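PDB 5GKE: endonuclease EndoMS from Thermococcus kodakarensis KOD1, which cleaves DNA as a mismatch restriction endonuclease and is predicted to cut the single-stranded 3' and 5' ends of branched DNA. Local coordinates for residues L128-I139 and F232-R240; G173-K181 and Q192-L200. The protein carries 1 engineered substitution. All coordinates share one frame; numbering follows the deposited sequence.

Overall arrangement
Both contacts belong to the C-terminal PD-(D/E)XK-type nuclease domain, and contact 2 is nested inside the loop closed by contact 1: the order along the chain is 128-139, 173-181, 192-200, 232-240. Their centres lie about 18 Å apart. They share the five-stranded mixed sheet, in which strand 175-180 is central and strand 231-234 outermost within the chain. L178 and L180 of the central strand turn to helix 132-141 of contact 1, whereas V177 and E179 turn to helix 187-204 of contact 2, which places the helices on opposite faces. Both contacts reach bound DNA and the second subunit, and contact 2 holds the magnesium ion.

Contact 1 (L128-I139 and F232-R240); sequences LTGSEAEMAELI and FRKLEPPKR. With nucleotides of chain C.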
loop_
_atom_site.group_PDB
_atom_site.type_symbol
_atom_site.label_atom_id
_atom_site.label_comp_id
_atom_site.label_asym_id
_atom_site.label_seq_id
_atom_site.Cartn_x
_atom_site.Cartn_y
_atom_site.Cartn_z
ATOM N N LEU A 128 11.964 5.872 -11.952
ATOM C CA LEU A 128 10.567 6.212 -12.212
ATOM C C LEU A 128 10.393 7.700 -12.535
ATOM O O LEU A 128 11.113 8.551 -12.013
ATOM C CB LEU A 128 9.696 5.826 -11.013
ATOM C CG LEU A 128 8.201 6.106 -11.122
ATOM C CD1 LEU A 128 7.393 4.989 -10.464
ATOM C CD2 LEU A 128 7.854 7.467 -10.513
ATOM N N THR A 129 9.433 7.999 -13.403
ATOM C CA THR A 129 9.093 9.371 -13.736
ATOM C C THR A 129 7.574 9.526 -13.730
ATOM O O THR A 129 6.839 8.534 -13.735
ATOM C CB THR A 129 9.659 9.784 -15.105
ATOM O OG1 THR A 129 9.394 11.173 -15.323
ATOM C CG2 THR A 129 9.014 8.968 -16.231
ATOM N N GLY A 130 7.098 10.766 -13.734
ATOM C CA GLY A 130 5.672 11.015 -13.626
ATOM C C GLY A 130 5.220 11.088 -12.177
ATOM O O GLY A 130 4.068 10.786 -11.868
ATOM N N SER A 131 6.137 11.490 -11.296
ATOM C CA SER A 131 5.860 11.584 -9.869
ATOM C C SER A 131 5.489 13.007 -9.423
ATOM O O SER A 131 5.597 13.965 -10.206
ATOM C CB SER A 131 7.083 11.122 -9.087
ATOM O OG SER A 131 8.071 12.135 -9.131
ATOM N N GLU A 132 5.113 13.151 -8.148
ATOM C CA GLU A 132 4.779 14.473 -7.598
ATOM C C GLU A 132 6.036 15.314 -7.464
ATOM O O GLU A 132 6.002 16.524 -7.689
ATOM C CB GLU A 132 4.069 14.396 -6.229
ATOM C CG GLU A 132 3.691 15.814 -5.706
ATOM C CD GLU A 132 3.085 15.865 -4.285
ATOM O OE1 GLU A 132 3.588 16.668 -3.453
ATOM O OE2 GLU A 132 2.082 15.153 -4.008
ATOM N N ALA A 133 7.144 14.680 -7.096
ATOM C CA ALA A 133 8.413 15.393 -6.999
ATOM C C ALA A 133 8.734 16.105 -8.321
ATOM O O ALA A 133 9.209 17.236 -8.337
ATOM C CB ALA A 133 9.514 14.448 -6.627
ATOM N N GLU A 134 8.434 15.450 -9.430
ATOM C CA GLU A 134 8.723 16.041 -10.720
ATOM C C GLU A 134 7.776 17.177 -11.083
ATOM O O GLU A 134 8.164 18.100 -11.792
ATOM C CB GLU A 134 8.693 14.965 -11.787
ATOM C CG GLU A 134 9.880 14.044 -11.662
ATOM C CD GLU A 134 9.699 12.802 -12.473
ATOM O OE1 GLU A 134 10.313 12.710 -13.557
ATOM O OE2 GLU A 134 8.919 11.931 -12.030
ATOM N N MET A 135 6.533 17.111 -10.613
ATOM C CA MET A 135 5.632 18.246 -10.766
ATOM C C MET A 135 6.266 19.470 -10.103
ATOM O O MET A 135 6.288 20.572 -10.663
ATOM C CB MET A 135 4.271 17.966 -10.132
ATOM C CG MET A 135 3.458 16.873 -10.782
ATOM S SD MET A 135 1.823 16.743 -10.022
ATOM C CE MET A 135 1.085 18.303 -10.496
ATOM N N ALA A 136 6.775 19.244 -8.896
ATOM C CA ALA A 136 7.406 20.282 -8.108
ATOM C C ALA A 136 8.575 20.895 -8.887
ATOM O O ALA A 136 8.601 22.110 -9.110
ATOM C CB ALA A 136 7.861 19.715 -6.748
ATOM N N GLU A 137 9.512 20.048 -9.320
ATOM C CA GLU A 137 10.665 20.476 -10.128
ATOM C C GLU A 137 10.268 21.253 -11.380
ATOM O O GLU A 137 10.907 22.234 -11.740
ATOM C CB GLU A 137 11.523 19.266 -10.520
ATOM C CG GLU A 137 12.267 18.651 -9.326
ATOM C CD GLU A 137 12.911 17.313 -9.623
ATOM O OE1 GLU A 137 13.133 16.998 -10.814
ATOM O OE2 GLU A 137 13.188 16.567 -8.656
ATOM N N LEU A 138 9.201 20.828 -12.031
ATOM C CA LEU A 138 8.701 21.562 -13.174
ATOM C C LEU A 138 8.319 22.967 -12.744
ATOM O O LEU A 138 8.658 23.944 -13.403
ATOM C CB LEU A 138 7.498 20.851 -13.789
ATOM C CG LEU A 138 6.829 21.575 -14.954
ATOM C CD1 LEU A 138 7.858 21.959 -15.981
ATOM C CD2 LEU A 138 5.797 20.681 -15.581
ATOM N N ILE A 139 7.623 23.057 -11.620
ATOM C CA ILE A 139 7.076 24.325 -11.184
ATOM C C ILE A 139 8.186 25.296 -10.774
ATOM O O ILE A 139 8.068 26.496 -10.973
ATOM C CB ILE A 139 6.067 24.108 -10.050
ATOM C CG1 ILE A 139 4.838 23.389 -10.619
ATOM C CG2 ILE A 139 5.650 25.431 -9.443
ATOM C CD1 ILE A 139 3.776 23.013 -9.606
ATOM N N PHE A 232 -7.701 26.247 -8.483
ATOM C CA PHE A 232 -7.275 25.037 -9.162
ATOM C C PHE A 232 -6.517 25.382 -10.432
ATOM O O PHE A 232 -6.934 26.243 -11.197
ATOM C CB PHE A 232 -8.479 24.147 -9.495
ATOM C CG PHE A 232 -8.153 22.977 -10.404
ATOM C CD1 PHE A 232 -7.742 21.764 -9.878
ATOM C CD2 PHE A 232 -8.278 23.091 -11.785
ATOM C CE1 PHE A 232 -7.445 20.691 -10.712
ATOM C CE2 PHE A 232 -7.983 22.024 -12.621
ATOM C CZ PHE A 232 -7.567 20.825 -12.084
ATOM N N ARG A 233 -5.397 24.706 -10.643
ATOM C CA ARG A 233 -4.663 24.788 -11.899
ATOM C C ARG A 233 -4.421 23.368 -12.404
ATOM O O ARG A 233 -3.863 22.541 -11.687
ATOM C CB ARG A 233 -3.334 25.533 -11.732
ATOM C CG ARG A 233 -2.706 25.992 -13.075
ATOM C CD ARG A 233 -3.353 27.303 -13.547
ATOM N NE ARG A 233 -3.897 28.058 -12.412
ATOM C CZ ARG A 233 -4.583 29.197 -12.504
ATOM N NH1 ARG A 233 -4.831 29.737 -13.698
ATOM N NH2 ARG A 233 -5.031 29.789 -11.394
ATOM N N LYS A 234 -4.874 23.087 -13.621
ATOM C CA LYS A 234 -4.661 21.786 -14.240
ATOM C C LYS A 234 -3.197 21.603 -14.601
ATOM O O LYS A 234 -2.618 22.423 -15.308
ATOM C CB LYS A 234 -5.532 21.634 -15.488
ATOM C CG LYS A 234 -5.290 20.359 -16.307
ATOM C CD LYS A 234 -6.513 20.002 -17.178
ATOM C CE LYS A 234 -7.798 19.937 -16.330
ATOM N NZ LYS A 234 -9.034 19.573 -17.080
ATOM N N LEU A 235 -2.583 20.549 -14.076
ATOM C CA LEU A 235 -1.222 20.196 -14.458
ATOM C C LEU A 235 -1.017 18.677 -14.410
ATOM O O LEU A 235 -1.378 18.031 -13.429
ATOM C CB LEU A 235 -0.225 20.899 -13.541
ATOM C CG LEU A 235 1.226 20.888 -14.000
ATOM C CD1 LEU A 235 1.378 21.757 -15.225
ATOM C CD2 LEU A 235 2.128 21.363 -12.879
ATOM N N GLU A 236 -0.429 18.114 -15.459
ATOM C CA GLU A 236 -0.116 16.687 -15.486
ATOM C C GLU A 236 1.315 16.450 -15.028
ATOM O O GLU A 236 2.197 17.255 -15.323
ATOM C CB GLU A 236 -0.337 16.115 -16.884
ATOM C CG GLU A 236 -1.707 16.430 -17.452
ATOM C CD GLU A 236 -2.355 15.230 -18.118
ATOM O OE1 GLU A 236 -2.485 15.235 -19.364
ATOM O OE2 GLU A 236 -2.739 14.285 -17.392
ATOM N N PRO A 237 1.551 15.365 -14.275
ATOM C CA PRO A 237 2.940 15.058 -13.916
ATOM C C PRO A 237 3.758 14.812 -15.181
ATOM O O PRO A 237 3.309 14.095 -16.071
ATOM C CB PRO A 237 2.823 13.791 -13.055
ATOM C CG PRO A 237 1.508 13.199 -13.415
ATOM C CD PRO A 237 0.608 14.353 -13.772
ATOM N N PRO A 238 4.926 15.448 -15.291
ATOM C CA PRO A 238 5.742 15.278 -16.493
ATOM C C PRO A 238 6.466 13.925 -16.534
ATOM O O PRO A 238 6.991 13.477 -15.513
ATOM C CB PRO A 238 6.737 16.434 -16.389
ATOM C CG PRO A 238 6.943 16.597 -14.915
ATOM C CD PRO A 238 5.596 16.283 -14.280
ATOM N N LYS A 239 6.504 13.293 -17.705
ATOM C CA LYS A 239 7.317 12.092 -17.888
ATOM C C LYS A 239 8.559 12.395 -18.718
ATOM O O LYS A 239 8.433 12.811 -19.866
ATOM C CB LYS A 239 6.505 10.999 -18.566
ATOM C CG LYS A 239 5.245 10.532 -17.818
ATOM C CD LYS A 239 4.485 9.520 -18.697
ATOM C CE LYS A 239 3.533 8.620 -17.933
ATOM N NZ LYS A 239 2.967 7.585 -18.870
ATOM N N ARG A 240 9.749 12.192 -18.155
ATOM C CA ARG A 240 10.991 12.329 -18.929
ATOM C C ARG A 240 11.018 11.376 -20.139
ATOM O O ARG A 240 10.371 10.316 -20.144
ATOM C CB ARG A 240 12.227 12.074 -18.051
ATOM C CG ARG A 240 12.197 12.732 -16.674
ATOM C CD ARG A 240 13.057 11.952 -15.652
ATOM N NE ARG A 240 12.975 12.499 -14.291
ATOM C CZ ARG A 240 13.219 11.806 -13.177
ATOM N NH1 ARG A 240 13.565 10.525 -13.243
ATOM N NH2 ARG A 240 13.115 12.395 -11.988
ATOM P P DA C 7 3.811 10.788 -5.295
ATOM O OP1 DA C 7 5.061 10.952 -6.070
ATOM O OP2 DA C 7 2.573 11.476 -5.728
ATOM O "O5'" DA C 7 3.469 9.238 -5.127
ATOM C "C5'" DA C 7 4.401 8.367 -4.486
ATOM C "C4'" DA C 7 3.988 6.918 -4.654
ATOM O "O4'" DA C 7 3.353 6.442 -3.439
ATOM C "C3'" DA C 7 2.996 6.661 -5.791
ATOM O "O3'" DA C 7 3.312 5.436 -6.452
ATOM C "C2'" DA C 7 1.649 6.578 -5.058
ATOM C "C1'" DA C 7 2.055 5.952 -3.725
ATOM N N9 DA C 7 1.197 6.326 -2.604
ATOM C C8 DA C 7 0.506 7.499 -2.451
ATOM N N7 DA C 7 -0.162 7.583 -1.327
ATOM C C5 DA C 7 0.122 6.391 -0.683
ATOM C C6 DA C 7 -0.282 5.868 0.563
ATOM N N6 DA C 7 -1.088 6.527 1.411
ATOM N N1 DA C 7 0.179 4.641 0.909
ATOM C C2 DA C 7 0.990 3.991 0.055
ATOM N N3 DA C 7 1.439 4.382 -1.142
ATOM C C4 DA C 7 0.965 5.603 -1.454
ATOM P P DC C 6 0.787 14.103 0.169
ATOM O OP1 DC C 6 0.473 15.186 -0.791
ATOM O OP2 DC C 6 -0.322 13.353 0.792
ATOM O "O5'" DC C 6 1.734 13.081 -0.604
ATOM C "C5'" DC C 6 2.935 13.567 -1.184
ATOM C "C4'" DC C 6 3.756 12.440 -1.768
ATOM O "O4'" DC C 6 3.989 11.428 -0.759
ATOM C "C3'" DC C 6 3.118 11.710 -2.938
ATOM O "O3'" DC C 6 4.147 11.258 -3.800
ATOM C "C2'" DC C 6 2.408 10.551 -2.250
ATOM C "C1'" DC C 6 3.423 10.201 -1.174
ATOM N N1 DC C 6 2.857 9.524 0.036
ATOM C C2 DC C 6 3.348 8.274 0.419
ATOM O O2 DC C 6 4.215 7.732 -0.273
ATOM N N3 DC C 6 2.850 7.683 1.532
ATOM C C4 DC C 6 1.907 8.306 2.256
ATOM N N4 DC C 6 1.442 7.685 3.348
ATOM C C5 DC C 6 1.400 9.586 1.885
ATOM C C6 DC C 6 1.903 10.156 0.784
#
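E134 and R240 form a salt bridge beside a capping box at the start of helix 132-141, where the C-terminal tail following strand 231-234 runs alongside the helix toward its N-terminal end. The carboxylate does not lie flat against the guanidinium: E134 OE1 sits over one of its faces, 2.8 Å from R240 NE, and the two planes are 53° apart. The same oxygen accepts from T129 OG1 on its syn side. T129 OG1 in turn receives R240 N at 3.0 Å with an N-H...O angle of 164°, which ties backbone and side chain of the last modelled residue to one threonine-glutamate pair. E134 OE2 serves the helix end, accepting S131 N at 2.9 Å and, through its anti lone pair, S131 OG. The return bond of the box, E134 N to S131 OG, is weak at 3.3 Å. With an alanine here in place of the glutamate, R240 NE is likely to lose its carboxylate and S131 N its capping acceptor, and the tail could drift from the helix start. Further along, apolar groups do the packing. M135 lies alongside P237, and its bend at chi3 (66°) carries CE to L235 CD2, which is also met by I139 CD1. K239 NZ is instead salt-bridged to D42 of the second subunit. At the first turn, E132 N donates to OP1 of DA7 of chain C at 3.0 Å, so the N-terminal end of the helix meets a DNA phosphate, an arrangement likely to be helped by the helix dipole. On the tail side P238 lays its ring on the first turn, CG 3.7 Å from E134 O and 3.9 Å from E134 CB.

Contact 2 (G173-K181 and Q192-L200); sequences GNIVVLELK and QLKSYVEIL. With MG (magnesium ion), chain E; nucleotides of chain C.
E179 on strand 175-180 meets L193 on helix 187-204 and carries the magnesium site of this PD-(D/E)XK-type nuclease, E179 and K181 fitting the E-x-K half of the family motif. Its CB rests 4.0 Å from L193 CD1. From there CG runs anti to the backbone N (chi1 175°), and a bend at chi2 (63°) brings the carboxylate to the metal. Both oxygens then bind the ion: OE1 at 2.4 Å and OE2 at 2.5 Å from magnesium, a bidentate grip that fixes the rotation of the group. OE2 also lies in the plane of the Y196 ring, at its edge near CE2, while OE1 is joined to K181 NZ by a weak salt-bridging bond of 3.1 Å. DC6 of chain C supplies OP1 to the ion at 2.4 Å, and K181 NZ hydrogen-bonds the same oxygen, so that lysine and metal would together draw charge from this phosphate. Q192, also part of the magnesium site, approaches from the helix, its side chain crossing that of E179 at about a right angle. Y196 OH donates to OP1 of the preceding nucleotide, DA5 of chain C, at 2.7 Å. Behind the metal V177 fills the interface, with CG1 4.0 Å from Y196 CB and CG2 against both V197 CG2 and L200 CD1. The strand and helix run nearly antiparallel (162°), their axes 8.7 Å apart at closest, as the first two members of a beta-alpha-beta unit completed by strand 208-214; strand 163-169 borders the central strand on its other side and sends V164 onto V177 and Y196.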
loop_
_atom_site.group_PDB
_atom_site.type_symbol
_atom_site.label_atom_id
_atom_site.label_comp_id
_atom_site.label_asym_id
_atom_site.label_seq_id
_atom_site.Cartn_x
_atom_site.Cartn_y
_atom_site.Cartn_z
ATOM N N GLY A 173 1.684 40.146 -4.354
ATOM C CA GLY A 173 2.262 40.087 -3.016
ATOM C C GLY A 173 1.591 39.173 -1.987
ATOM O O GLY A 173 1.932 39.204 -0.803
ATOM N N ASN A 174 0.631 38.364 -2.422
ATOM C CA ASN A 174 0.039 37.356 -1.550
ATOM C C ASN A 174 0.966 36.149 -1.362
ATOM O O ASN A 174 1.767 35.830 -2.236
ATOM C CB ASN A 174 -1.303 36.880 -2.110
ATOM C CG ASN A 174 -2.286 38.015 -2.333
ATOM O OD1 ASN A 174 -2.778 38.614 -1.375
ATOM N ND2 ASN A 174 -2.606 38.294 -3.602
ATOM N N ILE A 175 0.864 35.493 -0.213
ATOM C CA ILE A 175 1.468 34.184 -0.023
ATOM C C ILE A 175 0.658 33.121 -0.793
ATOM O O ILE A 175 -0.582 33.127 -0.760
ATOM C CB ILE A 175 1.515 33.790 1.468
ATOM C CG1 ILE A 175 2.219 34.858 2.306
ATOM C CG2 ILE A 175 2.187 32.442 1.646
ATOM C CD1 ILE A 175 3.567 35.172 1.816
ATOM N N VAL A 176 1.346 32.213 -1.484
ATOM C CA VAL A 176 0.667 31.123 -2.188
ATOM C C VAL A 176 1.086 29.753 -1.645
ATOM O O VAL A 176 2.277 29.439 -1.576
ATOM C CB VAL A 176 0.936 31.174 -3.707
ATOM C CG1 VAL A 176 0.287 29.993 -4.405
ATOM C CG2 VAL A 176 0.429 32.486 -4.293
ATOM N N VAL A 177 0.098 28.970 -1.215
ATOM C CA VAL A 177 0.268 27.535 -0.994
ATOM C C VAL A 177 -0.101 26.786 -2.246
ATOM O O VAL A 177 -1.178 27.017 -2.798
ATOM C CB VAL A 177 -0.634 26.975 0.103
ATOM C CG1 VAL A 177 -0.047 25.683 0.635
ATOM C CG2 VAL A 177 -0.823 27.964 1.192
ATOM N N LEU A 178 0.776 25.895 -2.692
ATOM C CA LEU A 178 0.400 24.915 -3.708
ATOM C C LEU A 178 0.257 23.554 -3.044
ATOM O O LEU A 178 1.107 23.162 -2.232
ATOM C CB LEU A 178 1.430 24.823 -4.822
ATOM C CG LEU A 178 1.810 26.026 -5.677
ATOM C CD1 LEU A 178 2.707 25.527 -6.809
ATOM C CD2 LEU A 178 0.582 26.755 -6.218
ATOM N N GLU A 179 -0.838 22.860 -3.355
ATOM C CA GLU A 179 -0.954 21.435 -3.063
ATOM C C GLU A 179 -0.963 20.664 -4.386
ATOM O O GLU A 179 -1.780 20.937 -5.263
ATOM C CB GLU A 179 -2.207 21.134 -2.243
ATOM C CG GLU A 179 -2.455 19.635 -2.002
ATOM C CD GLU A 179 -1.367 18.948 -1.178
ATOM O OE1 GLU A 179 -1.380 17.699 -1.103
ATOM O OE2 GLU A 179 -0.507 19.642 -0.586
ATOM N N LEU A 180 -0.026 19.735 -4.538
ATOM C CA LEU A 180 0.126 18.988 -5.784
ATOM C C LEU A 180 -0.441 17.591 -5.647
ATOM O O LEU A 180 -0.351 16.980 -4.573
ATOM C CB LEU A 180 1.595 18.888 -6.199
ATOM C CG LEU A 180 2.477 20.120 -6.025
ATOM C CD1 LEU A 180 3.930 19.831 -6.462
ATOM C CD2 LEU A 180 1.890 21.298 -6.788
ATOM N N LYS A 181 -1.032 17.100 -6.735
ATOM C CA LYS A 181 -1.404 15.690 -6.872
ATOM C C LYS A 181 -1.085 15.208 -8.268
ATOM O O LYS A 181 -1.509 15.828 -9.252
ATOM C CB LYS A 181 -2.887 15.461 -6.584
ATOM C CG LYS A 181 -3.284 15.735 -5.153
ATOM C CD LYS A 181 -2.549 14.837 -4.173
ATOM C CE LYS A 181 -2.768 15.327 -2.749
ATOM N NZ LYS A 181 -1.837 14.729 -1.762
ATOM N N GLN A 192 -6.072 18.963 3.029
ATOM C CA GLN A 192 -4.678 19.345 3.204
ATOM C C GLN A 192 -4.494 20.840 2.896
ATOM O O GLN A 192 -4.056 21.611 3.741
ATOM C CB GLN A 192 -3.781 18.509 2.289
ATOM C CG GLN A 192 -3.004 17.393 2.969
ATOM C CD GLN A 192 -2.196 16.568 1.959
ATOM O OE1 GLN A 192 -1.004 16.829 1.693
ATOM N NE2 GLN A 192 -2.848 15.581 1.385
ATOM N N LEU A 193 -4.860 21.227 1.677
ATOM C CA LEU A 193 -4.755 22.596 1.212
ATOM C C LEU A 193 -5.451 23.603 2.142
ATOM O O LEU A 193 -4.863 24.598 2.521
ATOM C CB LEU A 193 -5.338 22.712 -0.199
ATOM C CG LEU A 193 -5.229 24.113 -0.820
ATOM C CD1 LEU A 193 -3.776 24.578 -0.801
ATOM C CD2 LEU A 193 -5.788 24.161 -2.250
ATOM N N LYS A 194 -6.707 23.342 2.487
ATOM C CA LYS A 194 -7.465 24.223 3.357
ATOM C C LYS A 194 -6.753 24.365 4.691
ATOM O O LYS A 194 -6.616 25.459 5.233
ATOM C CB LYS A 194 -8.890 23.681 3.554
ATOM C CG LYS A 194 -9.721 24.350 4.653
ATOM C CD LYS A 194 -11.181 23.913 4.553
ATOM C CE LYS A 194 -12.091 24.660 5.522
ATOM N NZ LYS A 194 -11.871 24.281 6.930
ATOM N N SER A 195 -6.297 23.240 5.214
ATOM C CA SER A 195 -5.582 23.223 6.472
ATOM C C SER A 195 -4.332 24.118 6.438
ATOM O O SER A 195 -4.039 24.837 7.402
ATOM C CB SER A 195 -5.203 21.785 6.826
ATOM O OG SER A 195 -4.676 21.693 8.129
ATOM N N TYR A 196 -3.604 24.095 5.326
ATOM C CA TYR A 196 -2.359 24.857 5.265
ATOM C C TYR A 196 -2.667 26.337 5.147
ATOM O O TYR A 196 -2.033 27.172 5.790
ATOM C CB TYR A 196 -1.486 24.410 4.098
ATOM C CG TYR A 196 -1.121 22.951 4.151
ATOM C CD1 TYR A 196 -0.897 22.308 5.373
ATOM C CD2 TYR A 196 -1.004 22.204 2.973
ATOM C CE1 TYR A 196 -0.569 20.965 5.420
ATOM C CE2 TYR A 196 -0.667 20.856 3.007
ATOM C CZ TYR A 196 -0.461 20.244 4.224
ATOM O OH TYR A 196 -0.137 18.916 4.244
ATOM N N VAL A 197 -3.650 26.650 4.314
ATOM C CA VAL A 197 -4.029 28.025 4.081
ATOM C C VAL A 197 -4.458 28.690 5.390
ATOM O O VAL A 197 -4.067 29.820 5.671
ATOM C CB VAL A 197 -5.149 28.120 3.052
ATOM C CG1 VAL A 197 -5.810 29.503 3.102
ATOM C CG2 VAL A 197 -4.603 27.824 1.670
ATOM N N GLU A 198 -5.235 27.973 6.195
ATOM C CA GLU A 198 -5.723 28.521 7.450
ATOM C C GLU A 198 -4.572 28.802 8.397
ATOM O O GLU A 198 -4.518 29.859 9.023
ATOM C CB GLU A 198 -6.732 27.573 8.109
ATOM C CG GLU A 198 -8.094 27.609 7.462
ATOM C CD GLU A 198 -9.042 26.547 7.995
ATOM O OE1 GLU A 198 -8.697 25.859 8.989
ATOM O OE2 GLU A 198 -10.136 26.401 7.404
ATOM N N ILE A 199 -3.649 27.858 8.502
ATOM C CA ILE A 199 -2.515 28.036 9.393
ATOM C C ILE A 199 -1.686 29.235 8.952
ATOM O O ILE A 199 -1.233 30.026 9.783
ATOM C CB ILE A 199 -1.651 26.775 9.448
ATOM C CG1 ILE A 199 -2.375 25.700 10.255
ATOM C CG2 ILE A 199 -0.296 27.070 10.074
ATOM C CD1 ILE A 199 -1.768 24.341 10.111
ATOM N N LEU A 200 -1.528 29.394 7.642
ATOM C CA LEU A 200 -0.770 30.518 7.110
ATOM C C LEU A 200 -1.525 31.835 7.268
ATOM O O LEU A 200 -0.908 32.873 7.448
ATOM C CB LEU A 200 -0.413 30.291 5.645
ATOM C CG LEU A 200 0.766 29.334 5.444
ATOM C CD1 LEU A 200 0.852 28.957 4.009
ATOM C CD2 LEU A 200 2.077 29.955 5.878
HETATM MG MG MG E . 0.767 17.486 -0.103
ATOM P P DC C 6 0.787 14.103 0.169
ATOM O OP1 DC C 6 0.473 15.186 -0.791
ATOM O OP2 DC C 6 -0.322 13.353 0.792
ATOM O "O5'" DC C 6 1.734 13.081 -0.604
ATOM C "C5'" DC C 6 2.935 13.567 -1.184
ATOM C "C4'" DC C 6 3.756 12.440 -1.768
ATOM O "O4'" DC C 6 3.989 11.428 -0.759
ATOM C "C3'" DC C 6 3.118 11.710 -2.938
ATOM O "O3'" DC C 6 4.147 11.258 -3.800
ATOM C "C2'" DC C 6 2.408 10.551 -2.250
ATOM C "C1'" DC C 6 3.423 10.201 -1.174
ATOM N N1 DC C 6 2.857 9.524 0.036
ATOM C C2 DC C 6 3.348 8.274 0.419
ATOM O O2 DC C 6 4.215 7.732 -0.273
ATOM N N3 DC C 6 2.850 7.683 1.532
ATOM C C4 DC C 6 1.907 8.306 2.256
ATOM N N4 DC C 6 1.442 7.685 3.348
ATOM C C5 DC C 6 1.400 9.586 1.885
ATOM C C6 DC C 6 1.903 10.156 0.784
ATOM P P DA C 5 1.227 16.425 6.748
ATOM O OP1 DA C 5 1.160 17.858 6.384
ATOM O OP2 DA C 5 0.127 15.729 7.461
ATOM O "O5'" DA C 5 1.542 15.636 5.396
ATOM C "C5'" DA C 5 2.543 16.121 4.525
ATOM C "C4'" DA C 5 2.800 15.131 3.412
ATOM O "O4'" DA C 5 3.412 13.929 3.958
ATOM C "C3'" DA C 5 1.545 14.676 2.660
ATOM O "O3'" DA C 5 1.798 14.728 1.259
ATOM C "C2'" DA C 5 1.338 13.247 3.168
ATOM C "C1'" DA C 5 2.767 12.810 3.411
ATOM N N9 DA C 5 2.874 11.680 4.324
ATOM C C8 DA C 5 2.177 11.479 5.483
ATOM N N7 DA C 5 2.465 10.349 6.085
ATOM C C5 DA C 5 3.407 9.760 5.252
ATOM C C6 DA C 5 4.112 8.539 5.320
ATOM N N6 DA C 5 3.973 7.657 6.316
ATOM N N1 DA C 5 4.972 8.258 4.323
ATOM C C2 DA C 5 5.116 9.138 3.326
ATOM N N3 DA C 5 4.515 10.313 3.150
ATOM C C4 DA C 5 3.665 10.566 4.161
#